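Local coordinates for alpha-glucosidase (PDB 5XFM), which probably hydrolyses beta-L-arabinopyranosides and alpha-galactosides as a bifunctional, calcium-containing glycoside hydrolase of family 97, at residues D380-I383 against I384-R387. The protein carries 1 engineered substitution. Sequence-based numbering, arbitrary orientation.
Sequences DNAI and IRKR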
ATOM      1  N   ASP A 380     -21.703  -6.672  -6.374  1.00 21.33           N
ATOM      2  CA  ASP A 380     -21.904  -7.314  -5.074  1.00 21.11           C
ATOM      3  C   ASP A 380     -22.616  -8.659  -5.194  1.00 22.20           C
ATOM      4  O   ASP A 380     -22.467  -9.527  -4.341  1.00 23.18           O
ATOM      5  CB  ASP A 380     -22.700  -6.395  -4.148  1.00 20.04           C
ATOM      6  CG  ASP A 380     -24.070  -6.040  -4.710  1.00 28.13           C
ATOM      7  OD1 ASP A 380     -24.148  -5.611  -5.885  1.00 25.34           O
ATOM      8  OD2 ASP A 380     -25.069  -6.190  -3.977  1.00 27.33           O
ATOM      9  N   ASN A 381     -23.371  -8.833  -6.271  1.00 20.83           N
ATOM     10  CA  ASN A 381     -24.101 -10.071  -6.514  1.00 17.19           C
ATOM     11  C   ASN A 381     -23.407 -10.855  -7.608  1.00 20.30           C
ATOM     12  O   ASN A 381     -23.253 -10.356  -8.723  1.00 19.61           O
ATOM     13  CB  ASN A 381     -25.553  -9.765  -6.889  1.00 22.34           C
ATOM     14  CG  ASN A 381     -26.345 -11.005  -7.271  1.00 17.69           C
ATOM     15  OD1 ASN A 381     -26.277 -11.461  -8.408  1.00 16.02           O
ATOM     16  ND2 ASN A 381     -27.132 -11.525  -6.337  1.00 16.24           N
ATOM     17  N   ALA A 382     -22.968 -12.068  -7.272  1.00 13.05           N
ATOM     18  CA  ALA A 382     -22.149 -12.889  -8.156  1.00 17.39           C
ATOM     19  C   ALA A 382     -22.786 -13.100  -9.524  1.00 15.57           C
ATOM     20  O   ALA A 382     -22.115 -12.990 -10.545  1.00 17.26           O
ATOM     21  CB  ALA A 382     -21.858 -14.253  -7.494  1.00 20.18           C
ATOM     22  N   ILE A 383     -24.080 -13.397  -9.544  1.00 14.67           N
ATOM     23  CA  ILE A 383     -24.785 -13.586 -10.809  1.00 20.24           C
ATOM     24  C   ILE A 383     -24.696 -12.348 -11.701  1.00 16.92           C
ATOM     25  O   ILE A 383     -24.261 -12.420 -12.861  1.00 17.57           O
ATOM     26  CB  ILE A 383     -26.264 -13.929 -10.572  1.00 22.95           C
ATOM     27  CG1 ILE A 383     -26.387 -15.308  -9.919  1.00 17.13           C
ATOM     28  CG2 ILE A 383     -27.046 -13.876 -11.883  1.00 19.29           C
ATOM     29  CD1 ILE A 383     -27.750 -15.580  -9.294  1.00 15.07           C
ATOM     30  N   ILE A 384     -25.104 -11.211 -11.142  1.00 18.61           N
ATOM     31  CA  ILE A 384     -25.104  -9.944 -11.863  1.00 13.94           C
ATOM     32  C   ILE A 384     -23.686  -9.530 -12.235  1.00 18.12           C
ATOM     33  O   ILE A 384     -23.448  -9.017 -13.332  1.00 19.84           O
ATOM     34  CB  ILE A 384     -25.775  -8.841 -11.024  1.00 21.12           C
ATOM     35  CG1 ILE A 384     -27.254  -9.168 -10.827  1.00 18.65           C
ATOM     36  CG2 ILE A 384     -25.619  -7.473 -11.672  1.00 16.09           C
ATOM     37  CD1 ILE A 384     -27.945  -8.254  -9.856  1.00 22.27           C
ATOM     38  N   ARG A 385     -22.744  -9.798 -11.335  1.00 16.42           N
ATOM     39  CA  ARG A 385     -21.344  -9.446 -11.545  1.00 16.50           C
ATOM     40  C   ARG A 385     -20.745 -10.214 -12.715  1.00 23.94           C
ATOM     41  O   ARG A 385     -20.064  -9.639 -13.566  1.00 23.24           O
ATOM     42  CB  ARG A 385     -20.523  -9.703 -10.271  1.00 15.71           C
ATOM     43  CG  ARG A 385     -19.044  -9.354 -10.409  1.00 15.89           C
ATOM     44  CD  ARG A 385     -18.290  -9.557  -9.100  1.00 18.51           C
ATOM     45  NE  ARG A 385     -18.412 -10.923  -8.596  1.00 18.74           N
ATOM     46  CZ  ARG A 385     -18.854 -11.225  -7.379  1.00 17.95           C
ATOM     47  NH1 ARG A 385     -19.210 -10.257  -6.547  1.00 15.66           N
ATOM     48  NH2 ARG A 385     -18.941 -12.489  -6.996  1.00 19.02           N
ATOM     49  N   LYS A 386     -20.988 -11.517 -12.753  1.00 18.69           N
ATOM     50  CA  LYS A 386     -20.477 -12.321 -13.850  1.00 21.69           C
ATOM     51  C   LYS A 386     -21.165 -11.956 -15.172  1.00 19.24           C
ATOM     52  O   LYS A 386     -20.518 -11.916 -16.218  1.00 15.78           O
ATOM     53  CB  LYS A 386     -20.628 -13.812 -13.535  1.00 18.10           C
ATOM     54  CG  LYS A 386     -19.655 -14.288 -12.472  1.00 19.07           C
ATOM     55  CD  LYS A 386     -19.837 -15.756 -12.123  1.00 23.06           C
ATOM     56  CE  LYS A 386     -21.157 -16.012 -11.435  1.00 20.17           C
ATOM     57  NZ  LYS A 386     -21.404 -17.465 -11.227  1.00 16.98           N
ATOM     58  N   ARG A 387     -22.457 -11.644 -15.120  1.00 21.22           N
ATOM     59  CA  ARG A 387     -23.148 -11.131 -16.312  1.00 22.59           C
ATOM     60  C   ARG A 387     -22.442  -9.871 -16.852  1.00 22.18           C
ATOM     61  O   ARG A 387     -22.107  -9.756 -18.053  1.00 21.53           O
ATOM     62  CB  ARG A 387     -24.609 -10.833 -15.972  1.00 16.04           C
ATOM     63  CG  ARG A 387     -25.442 -10.280 -17.120  1.00 18.37           C
ATOM     64  CD  ARG A 387     -26.906 -10.177 -16.709  1.00 15.47           C
ATOM     65  NE  ARG A 387     -27.443 -11.497 -16.387  1.00 23.61           N
ATOM     66  CZ  ARG A 387     -28.052 -11.803 -15.246  1.00 24.57           C
ATOM     67  NH1 ARG A 387     -28.214 -10.879 -14.311  1.00 22.24           N
ATOM     68  NH2 ARG A 387     -28.494 -13.039 -15.033  1.00 22.09           N
TER
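Asn381 caps the first turn of helix 382-395 with its amide oxygen, which accepts Ile384 N in the carbonyl plane; Asn381 OD1 and Ile384 N lie 3.0 Å apart and the N-H points almost straight at the acceptor (171°). A chi1 of 175° sets CG anti to the backbone N and brings OD1 to Ile384, the two side chains crossing at about a right angle with Asn381 OD1 3.5 Å from Ile384 CG1. Regular i to i+4 helix bonds begin at once, Arg385 N donating to Asn381 O at 2.7 Å. Without the amide, as with an alanine here, Ile384 N would probably lose its capping acceptor and Ile384 CG1 its contact with OD1. The Arg385 chain bends at chi3 (57°) and sets one guanidinium face against Ala382 CA, which lies toward the rim, 3.4 Å from Arg385 NH2. Arg385 NE forms a salt bridge with Asp422 and NH1 a hydrogen bond with Met379 O, holding the group between the helix start and helix 410-425. Ile383 and Arg387 run side by side, Ile383 CG2 3.6 Å from Arg387 NH2. The Asn381 N-cap opens the helix of a beta-alpha-beta unit, strands 357-363 and 399-403, outside the TIM-barrel-type catalytic domain's sheet.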